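Local coordinates for protein BugD (Bordetella pertussis Tohama I, PDB 2F5X) that binds aspartic acid as a periplasmic solute receptor, probably delivering it to a transport system of the tripartite tricarboxylate transporter type, at residues D32-R36 / V51-K55; S37-M42 / G262-F268; S85-S89 / Q296-A301; L107-P112 / G276-L280; V210-K214 / G232-G236. All coordinates share one frame. Residue numbers count along the deposited sequence, not the author numbering.

Contact 1: D32-R36 / V51-K55; sequences DNVAR and VVENK
This is a helix-on-strand contact inside a beta-alpha-beta unit: residues 32-36 of helix 30-46 lie against residues 51-54 of strand 50-54. The two short segments run nearly antiparallel, at 163°, with axes 9.3 Å apart. Arg36 sits nearest Val52 (CA-CA 6.6 Å), and Asp32 nearest Asn54 (7.7 Å). Val52 and Asn54 point their CB atoms at the helix. Val52, rotamer t, is the apolar part. Its CG2 lies 4.0 Å from Ala35 CB and 3.7 Å from Arg36 CG, and its CG1 lies over one face of the guanidinium. The polar part links three side chains. Asp32 (chi1 t) and Arg36 (chi1 m) form a salt bridge one helical turn apart, Arg36 NE to Asp32 OD1 at 2.8 Å. Asn54 (chi1 m) bonds both: ND2 donates to Asp32 OD1 at 3.0 Å, and OD1 accepts from Arg36 NH2 at 2.9 Å. Asn54 ND2 also bonds Phe25 O; Phe25 lines the aspartic acid pocket. Strand 19-23, helix 30-46 and parallel strand 50-54 make the classic beta-alpha-beta crossover.

Contact 2: S37-M42 / G262-F268; sequences SLAESM and GLADPKF
Phe268, Ser41 and Leu38 give up the most surface here, where residues 37-42 of helix 30-46 meet the end of helix 249-263, the turn and the start of helix 266-274. Phe268 (chi1 t, chi2 74°) points its CB toward helix 30-46, its CA 5.8 Å from that of Ser37. Leu38 (chi1 t, chi2 p) sets CD1 over one face of the ring, with its CB 3.8 Å from Phe268 CE1. Ser41 (chi1 p) places OG 2.9 Å from Gly262 O. Close approach depends on Gly262: its CA is 4.3 Å from that of Met42 (selenomethionine), and a CB would clash with Met42 CG and Leu38 CD1. Asp265 N-caps the next helix, its OD2 accepting from Phe268 N at 3.0 Å. A water joins Asp265 OD1 to Ser41 O. On the exposed side, extended Lys267 makes a salt bridge from NZ to Glu40 OE2 at 2.6 Å. Leu38 and Leu263 also touch Val108 of strand 102-117, Phe268 touches Val109, and Met42 reaches Met241 of strand 236-244.

Contact 3: S85-S89 / Q296-A301; sequences STAPS and QVPQWA
Residues 85-89, in the region of the short, weakly bonded helix 83-86 that follows strand 76-81, pack on the long C-terminal helix 286-306 of this periplasmic binding protein fold. The contact is buried and has no direct hydrogen bond between the two segments. Residues 296-301 are helical, with a kink because Pro298 N cannot bond to the preceding turn. The nearest CA pairs are Ser85 with Val297 (4.8 Å), Ser89 with Ala301 (5.4 Å) and Thr86 with Trp300 (5.9 Å).

Trp300 takes chi1 m and chi2 123°. This puts one face of its indole under Thr86 CG2, a CH-pi contact at 4.0 Å from the centroid of the five-membered ring. Thr86 is p, and its OG1 bonds back to Gly83 O. Ser85, also p, sets OG at the edge of the indole, 3.2 Å from Trp300 CD1; that hydroxyl is hydrogen-bonded to Ala82 O. Gln296 folds back with chi1 and chi2 both m, so its OE1 accepts from Trp300 NE1 at 2.9 Å. The same OE1 bonds Trp238 NE1, tying the helix to strand 236-244. Val297 (t) lies beside Ser85, with CG2 3.8 Å from Ser85 CB, and sets CG1 4.4 Å from Pro88 CB.

Ser89 (m) brings OG to 3.3 Å from Ala301 CB. A water bridges the segments: it accepts from Ser89 OG (2.6 Å) and donates to Ser85 O (2.6 Å) and Val297 O (2.7 Å).

Contact 4: L107-P112 / G276-L280; sequences LVVDVP and GAEVL
Val109, Val111 and Ala277 form the apolar centre of an antiparallel beta pairing between strand 102-117 and the short strand 278-279. Val111 CG2 lies 3.8 Å from Ala277 CB, and Val109 CB lies 4.3 Å from the same atom. Val109 (m) and Val279 (t) share one face of the sheet, with Val109 CG1 4.3 Å from Val279 CG2. Phe268 and Met272 of helix 266-274 cover this side. Leu280 (m, t) buries the most surface in the contact; its CD1 packs 3.9 Å from Leu107 CB.

The segments run 158° apart end to end. Strand 102-117 also bonds strand 236-244 (Val109 with His239) in the mixed sheet. Val109 and Val279 are a non-hydrogen-bonded pair, CA-CA 4.4 Å. Asp110 and Glu278 are a hydrogen-bonded pair, CA-CA 5.0 Å: Asp110 N donates to Glu278 O at 2.8 Å, and Glu278 N to Asp110 O at 2.9 Å. Just past the short strand, Leu280 N donates to Val108 O at 2.9 Å. Val108 has an unusual psi of -71°, which interrupts the extended backbone.

Gly276 leads into the pairing. It has positive phi (82°) and ends the preceding helix in a Schellman motif. Pro112 CD lies 3.1 Å from Gly276 O. At the polar edge, on the face opposite Val109 and Val279, Asp110 and Glu278 (both chi1 t) bring like charges together, with Asp110 OD2 3.8 Å from Glu278 OE2.

Contact 5: V210-K214 / G232-G236; sequences VTSLK and GFEVG
One threonine, Thr211, holds this contact with both its backbone and its side chain. Its O accepts from Val235 N at 2.8 Å, and its OG1 donates to Val235 O, also at 2.8 Å. Rotamer p directs that hydroxyl to the opposite backbone, and OG1 also bonds Met113 N of strand 102-117. Thr211 lies nearest Glu234, CA-CA 5.0 Å, and Glu234 CA makes a CA-H...O contact with Thr211 O at 3.2 Å. The two segments are the ends of the long connection between strands 206-210 and 236-244, with no helix or strand between them, in a periplasmic binding protein fold. Phe233 (phi/psi -76/85) is the centre of an inverse gamma turn, in which Glu234 N bonds Gly232 O weakly at 2.8 Å. The ring of Phe233 (chi1 t) presents its edge to Thr211, Phe233 CE2 to Thr211 CG2 at 3.9 Å, and touches Cys154 and Met157 of helix 150-162. A water donates to Ser212 O (2.8 Å) and Phe233 O (2.7 Å). Leu213 CD1 lies 3.4 Å from Glu234 OE2.

Overall arrangement
Contacts 1, 2 and 4 form a connected cluster. Contacts 1 and 2 share helix 30-46, and their centres are 13 Å apart. Val34 of that helix packs on Val108 and Val109 of contact 4, and Leu263 of contact 2 covers the same strand. Contact 5 touches contact 4 where Pro112 packs on Thr211 and Ser212 and Asp110 lies against Gly236. Contact 3 lies across the chain's centre from contacts 1 and 2, about 24 and 29 Å away between centres. Measured to side chains, the bound aspartic acid is about 6 Å from Asp32, 8 Å from Thr86 and Val111 and 9 Å from Val235; contact 2 is farther off, Ser37 being about 13 Å away.

Contact 1: D32-R36 / V51-K55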
# COMPACT_ATOMS: atom_id res chain seq x y z
N ASP A 32 -4.26 6.59 -2.90
CA ASP A 32 -4.98 7.66 -3.59
C ASP A 32 -4.03 8.57 -4.38
O ASP A 32 -4.33 9.00 -5.51
CB ASP A 32 -5.79 8.48 -2.58
CG ASP A 32 -6.72 9.45 -3.25
OD1 ASP A 32 -7.58 9.01 -4.07
OD2 ASP A 32 -6.66 10.68 -3.03
N ASN A 33 -2.87 8.87 -3.79
CA ASN A 33 -1.86 9.71 -4.44
C ASN A 33 -1.37 9.05 -5.73
O ASN A 33 -1.26 9.71 -6.77
CB ASN A 33 -0.68 9.98 -3.51
CG ASN A 33 -1.03 10.95 -2.38
OD1 ASN A 33 -2.04 11.66 -2.44
ND2 ASN A 33 -0.19 11.00 -1.35
N VAL A 34 -1.10 7.75 -5.67
CA VAL A 34 -0.68 7.01 -6.86
C VAL A 34 -1.81 7.03 -7.90
O VAL A 34 -1.59 7.31 -9.08
CB VAL A 34 -0.30 5.54 -6.52
CG1 VAL A 34 -0.02 4.74 -7.79
CG2 VAL A 34 0.90 5.50 -5.59
N ALA A 35 -3.02 6.73 -7.44
CA ALA A 35 -4.18 6.60 -8.32
C ALA A 35 -4.47 7.88 -9.07
O ALA A 35 -4.71 7.85 -10.27
CB ALA A 35 -5.40 6.16 -7.52
N ARG A 36 -4.44 9.02 -8.38
CA ARG A 36 -4.82 10.25 -9.05
C ARG A 36 -3.78 10.71 -10.07
O ARG A 36 -4.13 11.25 -11.11
CB ARG A 36 -5.21 11.33 -8.04
CG ARG A 36 -6.59 11.00 -7.44
CD ARG A 36 -7.07 11.90 -6.36
NE ARG A 36 -8.17 11.30 -5.62
CZ ARG A 36 -9.46 11.60 -5.80
NH1 ARG A 36 -9.82 12.49 -6.73
NH2 ARG A 36 -10.38 10.99 -5.06
N VAL A 51 -11.88 8.25 -13.33
CA VAL A 51 -12.45 8.85 -12.13
C VAL A 51 -12.09 7.99 -10.92
O VAL A 51 -12.50 6.83 -10.84
CB VAL A 51 -14.00 8.97 -12.21
CG1 VAL A 51 -14.57 9.59 -10.93
CG2 VAL A 51 -14.42 9.79 -13.43
N VAL A 52 -11.35 8.57 -9.98
CA VAL A 52 -10.96 7.83 -8.78
C VAL A 52 -12.11 7.81 -7.77
O VAL A 52 -12.73 8.84 -7.48
CB VAL A 52 -9.66 8.41 -8.15
CG1 VAL A 52 -9.37 7.77 -6.80
CG2 VAL A 52 -8.48 8.24 -9.10
N GLU A 53 -12.41 6.61 -7.26
CA GLU A 53 -13.42 6.45 -6.22
C GLU A 53 -12.76 5.83 -5.00
O GLU A 53 -12.06 4.83 -5.11
CB GLU A 53 -14.57 5.58 -6.71
CG GLU A 53 -15.30 6.17 -7.91
CD GLU A 53 -16.48 5.33 -8.40
OE1 GLU A 53 -16.54 4.12 -8.10
OE2 GLU A 53 -17.34 5.90 -9.10
N ASN A 54 -12.98 6.44 -3.84
CA ASN A 54 -12.37 5.94 -2.61
C ASN A 54 -13.36 5.13 -1.82
O ASN A 54 -14.43 5.62 -1.48
CB ASN A 54 -11.83 7.11 -1.79
CG ASN A 54 -10.75 7.87 -2.52
OD1 ASN A 54 -11.02 8.88 -3.17
ND2 ASN A 54 -9.52 7.36 -2.45
N LYS A 55 -13.02 3.87 -1.55
CA LYS A 55 -13.94 2.98 -0.85
C LYS A 55 -13.21 2.26 0.27
O LYS A 55 -12.76 1.12 0.12
CB LYS A 55 -14.58 1.98 -1.83
CG LYS A 55 -15.43 2.65 -2.93
CD LYS A 55 -16.67 3.36 -2.35
CE LYS A 55 -17.16 4.50 -3.25
NZ LYS A 55 -16.85 5.89 -2.73

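Contact 2: S37-M42 / G262-F268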
# COMPACT_ATOMS: atom_id res chain seq x y z
N SER A 37 -2.51 10.44 -9.79
CA SER A 37 -1.46 10.74 -10.76
C SER A 37 -1.55 9.81 -11.97
O SER A 37 -1.42 10.26 -13.11
CB SER A 37 -0.08 10.65 -10.11
OG SER A 37 0.08 11.70 -9.17
N LEU A 38 -1.79 8.53 -11.72
CA LEU A 38 -1.94 7.54 -12.79
C LEU A 38 -3.19 7.80 -13.64
O LEU A 38 -3.17 7.65 -14.88
CB LEU A 38 -1.98 6.12 -12.22
CG LEU A 38 -2.05 4.99 -13.25
CD1 LEU A 38 -0.87 5.04 -14.22
CD2 LEU A 38 -2.10 3.66 -12.53
N ALA A 39 -4.28 8.19 -12.99
CA ALA A 39 -5.52 8.53 -13.70
C ALA A 39 -5.25 9.60 -14.75
O ALA A 39 -5.73 9.51 -15.89
CB ALA A 39 -6.59 8.99 -12.70
N GLU A 40 -4.44 10.59 -14.38
CA GLU A 40 -4.08 11.67 -15.30
C GLU A 40 -3.20 11.18 -16.45
O GLU A 40 -3.42 11.56 -17.61
CB GLU A 40 -3.39 12.79 -14.54
CG GLU A 40 -2.95 13.96 -15.40
CD GLU A 40 -2.43 15.14 -14.60
OE1 GLU A 40 -2.65 15.18 -13.37
OE2 GLU A 40 -1.80 16.02 -15.22
N SER A 41 -2.21 10.35 -16.14
CA SER A 41 -1.24 9.91 -17.15
C SER A 41 -1.81 8.91 -18.14
O SER A 41 -1.31 8.81 -19.27
CB SER A 41 0.05 9.37 -16.51
OG SER A 41 -0.17 8.16 -15.80
N MSE A 42 -2.85 8.19 -17.74
CA MSE A 42 -3.48 7.20 -18.63
C MSE A 42 -4.40 7.83 -19.66
O MSE A 42 -4.67 7.22 -20.70
CB MSE A 42 -4.29 6.18 -17.82
CG MSE A 42 -3.46 5.13 -17.13
SE MSE A 42 -4.57 3.99 -15.99
CE MSE A 42 -5.30 2.84 -17.34
N GLY A 262 0.59 5.10 -19.25
CA GLY A 262 0.54 5.85 -18.00
C GLY A 262 1.81 5.74 -17.17
O GLY A 262 2.25 6.72 -16.57
N LEU A 263 2.39 4.55 -17.12
CA LEU A 263 3.62 4.35 -16.36
C LEU A 263 4.81 4.97 -17.05
O LEU A 263 5.74 5.41 -16.38
CB LEU A 263 3.89 2.87 -16.08
CG LEU A 263 2.86 2.06 -15.29
CD1 LEU A 263 3.46 0.70 -14.96
CD2 LEU A 263 2.40 2.78 -14.01
N ALA A 264 4.79 4.99 -18.38
CA ALA A 264 5.90 5.51 -19.17
C ALA A 264 5.90 7.03 -19.25
O ALA A 264 6.80 7.62 -19.84
CB ALA A 264 5.88 4.90 -20.59
N ASP A 265 4.88 7.66 -18.66
CA ASP A 265 4.71 9.11 -18.73
C ASP A 265 5.65 9.86 -17.77
O ASP A 265 5.74 9.51 -16.59
CB ASP A 265 3.25 9.44 -18.38
CG ASP A 265 3.00 10.91 -18.30
OD1 ASP A 265 2.81 11.54 -19.37
OD2 ASP A 265 2.96 11.52 -17.22
N PRO A 266 6.34 10.89 -18.26
CA PRO A 266 7.29 11.64 -17.43
C PRO A 266 6.71 12.33 -16.20
O PRO A 266 7.37 12.33 -15.16
CB PRO A 266 7.85 12.71 -18.39
CG PRO A 266 7.50 12.26 -19.75
CD PRO A 266 6.29 11.39 -19.65
N LYS A 267 5.53 12.94 -16.33
CA LYS A 267 4.92 13.63 -15.19
C LYS A 267 4.61 12.64 -14.07
O LYS A 267 4.91 12.88 -12.89
CB LYS A 267 3.65 14.38 -15.61
CG LYS A 267 3.05 15.23 -14.48
CD LYS A 267 1.77 15.95 -14.91
CE LYS A 267 1.14 16.67 -13.73
NZ LYS A 267 0.03 17.57 -14.16
N PHE A 268 4.00 11.52 -14.44
CA PHE A 268 3.71 10.47 -13.47
C PHE A 268 5.00 10.00 -12.80
O PHE A 268 5.08 9.93 -11.57
CB PHE A 268 2.97 9.30 -14.14
CG PHE A 268 2.73 8.14 -13.21
CD1 PHE A 268 1.76 8.22 -12.21
CD2 PHE A 268 3.49 6.98 -13.32
CE1 PHE A 268 1.54 7.16 -11.34
CE2 PHE A 268 3.28 5.92 -12.45
CZ PHE A 268 2.30 6.01 -11.45
O HOH W 1 0.21 11.01 -20.26

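Contact 3: S85-S89 / Q296-A301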
# COMPACT_ATOMS: atom_id res chain seq x y z
N SER A 85 -2.81 -9.34 -1.43
CA SER A 85 -2.20 -10.65 -1.20
C SER A 85 -2.13 -11.07 0.28
O SER A 85 -1.96 -12.26 0.56
CB SER A 85 -0.82 -10.75 -1.87
OG SER A 85 0.17 -9.99 -1.18
N THR A 86 -2.25 -10.12 1.21
CA THR A 86 -2.25 -10.49 2.63
C THR A 86 -3.64 -10.87 3.13
O THR A 86 -3.78 -11.78 3.93
CB THR A 86 -1.68 -9.37 3.54
OG1 THR A 86 -2.48 -8.18 3.41
CG2 THR A 86 -0.26 -8.97 3.11
N ALA A 87 -4.66 -10.15 2.65
CA ALA A 87 -6.03 -10.35 3.14
C ALA A 87 -6.52 -11.80 3.11
O ALA A 87 -7.20 -12.22 4.05
CB ALA A 87 -7.02 -9.40 2.44
N PRO A 88 -6.21 -12.57 2.06
CA PRO A 88 -6.64 -13.98 2.02
C PRO A 88 -6.09 -14.84 3.16
O PRO A 88 -6.66 -15.90 3.42
CB PRO A 88 -6.12 -14.46 0.66
CG PRO A 88 -6.06 -13.20 -0.17
CD PRO A 88 -5.53 -12.18 0.81
N SER A 89 -5.02 -14.40 3.83
CA SER A 89 -4.49 -15.12 4.99
C SER A 89 -4.97 -14.52 6.31
O SER A 89 -4.62 -15.02 7.38
CB SER A 89 -2.96 -15.12 4.97
OG SER A 89 -2.49 -15.78 3.81
N GLN A 296 3.18 -14.02 -3.81
CA GLN A 296 3.00 -13.23 -2.59
C GLN A 296 2.03 -13.81 -1.57
O GLN A 296 2.29 -13.73 -0.36
CB GLN A 296 2.61 -11.80 -2.94
CG GLN A 296 3.78 -10.98 -3.49
CD GLN A 296 4.62 -10.38 -2.39
OE1 GLN A 296 4.26 -9.35 -1.83
NE2 GLN A 296 5.76 -11.00 -2.10
N VAL A 297 0.93 -14.38 -2.04
CA VAL A 297 -0.06 -14.93 -1.11
C VAL A 297 0.57 -15.98 -0.17
O VAL A 297 0.48 -15.83 1.05
CB VAL A 297 -1.36 -15.44 -1.81
CG1 VAL A 297 -2.30 -16.08 -0.79
CG2 VAL A 297 -2.08 -14.27 -2.51
N PRO A 298 1.25 -17.01 -0.70
CA PRO A 298 1.90 -17.99 0.19
C PRO A 298 3.02 -17.37 1.04
O PRO A 298 3.22 -17.81 2.18
CB PRO A 298 2.46 -19.04 -0.78
CG PRO A 298 1.77 -18.81 -2.07
CD PRO A 298 1.43 -17.36 -2.12
N GLN A 299 3.72 -16.36 0.51
CA GLN A 299 4.79 -15.75 1.30
C GLN A 299 4.23 -15.11 2.57
O GLN A 299 4.71 -15.38 3.68
CB GLN A 299 5.57 -14.72 0.49
CG GLN A 299 6.68 -14.04 1.29
CD GLN A 299 7.32 -12.90 0.53
OE1 GLN A 299 7.91 -13.11 -0.52
NE2 GLN A 299 7.20 -11.69 1.06
N TRP A 300 3.23 -14.25 2.42
CA TRP A 300 2.63 -13.62 3.60
C TRP A 300 1.88 -14.62 4.49
O TRP A 300 1.84 -14.45 5.70
CB TRP A 300 1.76 -12.43 3.21
CG TRP A 300 2.51 -11.41 2.40
CD1 TRP A 300 2.19 -10.95 1.14
CD2 TRP A 300 3.72 -10.72 2.78
NE1 TRP A 300 3.12 -10.03 0.73
CE2 TRP A 300 4.06 -9.86 1.71
CE3 TRP A 300 4.55 -10.75 3.92
CZ2 TRP A 300 5.20 -9.03 1.74
CZ3 TRP A 300 5.67 -9.92 3.95
CH2 TRP A 300 5.98 -9.08 2.86
N ALA A 301 1.33 -15.67 3.89
CA ALA A 301 0.66 -16.72 4.66
C ALA A 301 1.61 -17.31 5.69
O ALA A 301 1.24 -17.51 6.86
CB ALA A 301 0.11 -17.80 3.74
O HOH W 2 -1.18 -14.08 2.30

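Contact 4: L107-P112 / G276-L280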
# COMPACT_ATOMS: atom_id res chain seq x y z
N LEU A 107 1.21 -4.70 -13.08
CA LEU A 107 1.84 -4.02 -11.95
C LEU A 107 1.98 -2.52 -12.25
O LEU A 107 1.90 -2.10 -13.41
CB LEU A 107 3.19 -4.66 -11.60
CG LEU A 107 3.02 -6.02 -10.89
CD1 LEU A 107 4.25 -6.90 -11.03
CD2 LEU A 107 2.65 -5.83 -9.40
N VAL A 108 2.18 -1.73 -11.19
CA VAL A 108 2.10 -0.28 -11.28
C VAL A 108 3.34 0.37 -10.65
O VAL A 108 4.21 0.90 -11.36
CB VAL A 108 0.79 0.23 -10.61
CG1 VAL A 108 0.69 1.75 -10.65
CG2 VAL A 108 -0.45 -0.41 -11.28
N VAL A 109 3.44 0.29 -9.33
CA VAL A 109 4.57 0.86 -8.59
C VAL A 109 4.95 -0.06 -7.43
O VAL A 109 4.16 -0.91 -7.03
CB VAL A 109 4.26 2.29 -8.01
CG1 VAL A 109 4.11 3.34 -9.10
CG2 VAL A 109 3.02 2.27 -7.09
N ASP A 110 6.15 0.14 -6.89
CA ASP A 110 6.59 -0.53 -5.67
C ASP A 110 7.04 0.57 -4.69
O ASP A 110 7.95 1.34 -4.99
CB ASP A 110 7.72 -1.50 -6.02
CG ASP A 110 8.16 -2.36 -4.84
OD1 ASP A 110 7.54 -2.32 -3.76
OD2 ASP A 110 9.16 -3.10 -4.93
N VAL A 111 6.38 0.64 -3.54
CA VAL A 111 6.55 1.76 -2.60
C VAL A 111 7.15 1.28 -1.28
O VAL A 111 6.60 0.37 -0.66
CB VAL A 111 5.20 2.48 -2.33
CG1 VAL A 111 5.38 3.77 -1.51
CG2 VAL A 111 4.49 2.78 -3.66
N PRO A 112 8.23 1.90 -0.83
CA PRO A 112 8.83 1.53 0.45
C PRO A 112 8.08 2.17 1.61
O PRO A 112 7.26 3.08 1.40
CB PRO A 112 10.26 2.09 0.35
CG PRO A 112 10.12 3.30 -0.55
CD PRO A 112 8.98 2.99 -1.50
N GLY A 276 9.24 8.59 -3.68
CA GLY A 276 10.02 7.41 -3.33
C GLY A 276 9.52 6.10 -3.91
O GLY A 276 10.03 5.03 -3.57
N ALA A 277 8.53 6.20 -4.80
CA ALA A 277 7.96 5.02 -5.44
C ALA A 277 8.76 4.61 -6.67
O ALA A 277 9.13 5.45 -7.49
CB ALA A 277 6.50 5.25 -5.82
N GLU A 278 9.03 3.31 -6.79
CA GLU A 278 9.63 2.76 -7.99
C GLU A 278 8.51 2.44 -8.97
O GLU A 278 7.55 1.77 -8.61
CB GLU A 278 10.38 1.46 -7.67
CG GLU A 278 10.86 0.72 -8.91
CD GLU A 278 11.44 -0.66 -8.63
OE1 GLU A 278 12.23 -1.13 -9.48
OE2 GLU A 278 11.09 -1.28 -7.60
N VAL A 279 8.62 2.93 -10.21
CA VAL A 279 7.61 2.65 -11.22
C VAL A 279 7.97 1.34 -11.91
O VAL A 279 9.11 1.15 -12.35
CB VAL A 279 7.49 3.80 -12.26
CG1 VAL A 279 6.40 3.49 -13.29
CG2 VAL A 279 7.18 5.13 -11.56
N LEU A 280 7.00 0.43 -11.98
CA LEU A 280 7.23 -0.92 -12.53
C LEU A 280 6.88 -0.93 -14.02
O LEU A 280 6.06 -1.72 -14.48
CB LEU A 280 6.43 -1.96 -11.72
CG LEU A 280 6.80 -1.98 -10.22
CD1 LEU A 280 5.96 -2.98 -9.44
CD2 LEU A 280 8.30 -2.30 -10.04

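Contact 5: V210-K214 / G232-G236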
# COMPACT_ATOMS: atom_id res chain seq x y z
N VAL A 210 13.55 2.94 7.29
CA VAL A 210 12.81 2.53 6.09
C VAL A 210 12.79 1.00 5.98
O VAL A 210 13.61 0.33 6.61
CB VAL A 210 13.40 3.16 4.81
CG1 VAL A 210 13.22 4.69 4.85
CG2 VAL A 210 14.89 2.78 4.64
N THR A 211 11.87 0.47 5.18
CA THR A 211 11.70 -0.99 5.08
C THR A 211 12.26 -1.57 3.78
O THR A 211 12.04 -2.74 3.47
CB THR A 211 10.22 -1.37 5.18
OG1 THR A 211 9.51 -0.74 4.10
CG2 THR A 211 9.59 -0.81 6.46
N SER A 212 12.97 -0.74 3.02
CA SER A 212 13.63 -1.18 1.80
C SER A 212 14.96 -1.89 2.10
O SER A 212 15.47 -1.80 3.22
CB SER A 212 13.84 0.01 0.87
OG SER A 212 14.36 1.11 1.60
N LEU A 213 15.49 -2.61 1.11
CA LEU A 213 16.76 -3.33 1.24
C LEU A 213 17.94 -2.36 1.25
O LEU A 213 18.95 -2.58 1.91
CB LEU A 213 16.90 -4.37 0.12
CG LEU A 213 18.16 -5.23 -0.04
CD1 LEU A 213 18.21 -6.34 0.99
CD2 LEU A 213 18.24 -5.82 -1.45
N LYS A 214 17.79 -1.27 0.50
CA LYS A 214 18.77 -0.20 0.49
C LYS A 214 18.05 1.06 0.91
O LYS A 214 16.82 1.10 0.88
CB LYS A 214 19.38 -0.04 -0.91
CG LYS A 214 20.38 -1.14 -1.28
CD LYS A 214 19.69 -2.30 -2.00
CE LYS A 214 20.68 -3.20 -2.72
NZ LYS A 214 21.43 -4.10 -1.79
N GLY A 232 16.27 -9.26 7.33
CA GLY A 232 15.12 -9.66 6.54
C GLY A 232 13.85 -8.84 6.71
O GLY A 232 12.79 -9.17 6.13
N PHE A 233 13.93 -7.77 7.50
CA PHE A 233 12.80 -6.86 7.65
C PHE A 233 12.71 -6.00 6.40
O PHE A 233 13.23 -4.88 6.36
CB PHE A 233 12.95 -5.99 8.90
CG PHE A 233 11.66 -5.36 9.36
CD1 PHE A 233 11.08 -5.75 10.56
CD2 PHE A 233 11.03 -4.38 8.59
CE1 PHE A 233 9.90 -5.16 11.01
CE2 PHE A 233 9.84 -3.79 9.02
CZ PHE A 233 9.27 -4.18 10.23
N GLU A 234 12.05 -6.54 5.38
CA GLU A 234 11.93 -5.86 4.10
C GLU A 234 10.48 -5.87 3.68
O GLU A 234 9.82 -6.92 3.70
CB GLU A 234 12.79 -6.57 3.05
CG GLU A 234 14.29 -6.30 3.18
CD GLU A 234 15.15 -7.53 2.92
OE1 GLU A 234 14.71 -8.44 2.18
OE2 GLU A 234 16.29 -7.58 3.45
N VAL A 235 9.96 -4.68 3.37
CA VAL A 235 8.58 -4.53 2.89
C VAL A 235 8.55 -3.55 1.75
O VAL A 235 8.88 -2.37 1.92
CB VAL A 235 7.61 -3.97 3.97
CG1 VAL A 235 6.16 -4.05 3.48
CG2 VAL A 235 7.77 -4.69 5.29
N GLY A 236 8.15 -4.04 0.58
CA GLY A 236 7.89 -3.19 -0.57
C GLY A 236 6.44 -3.34 -0.98
O GLY A 236 5.98 -4.44 -1.31
O HOH W 3 15.05 -2.95 5.76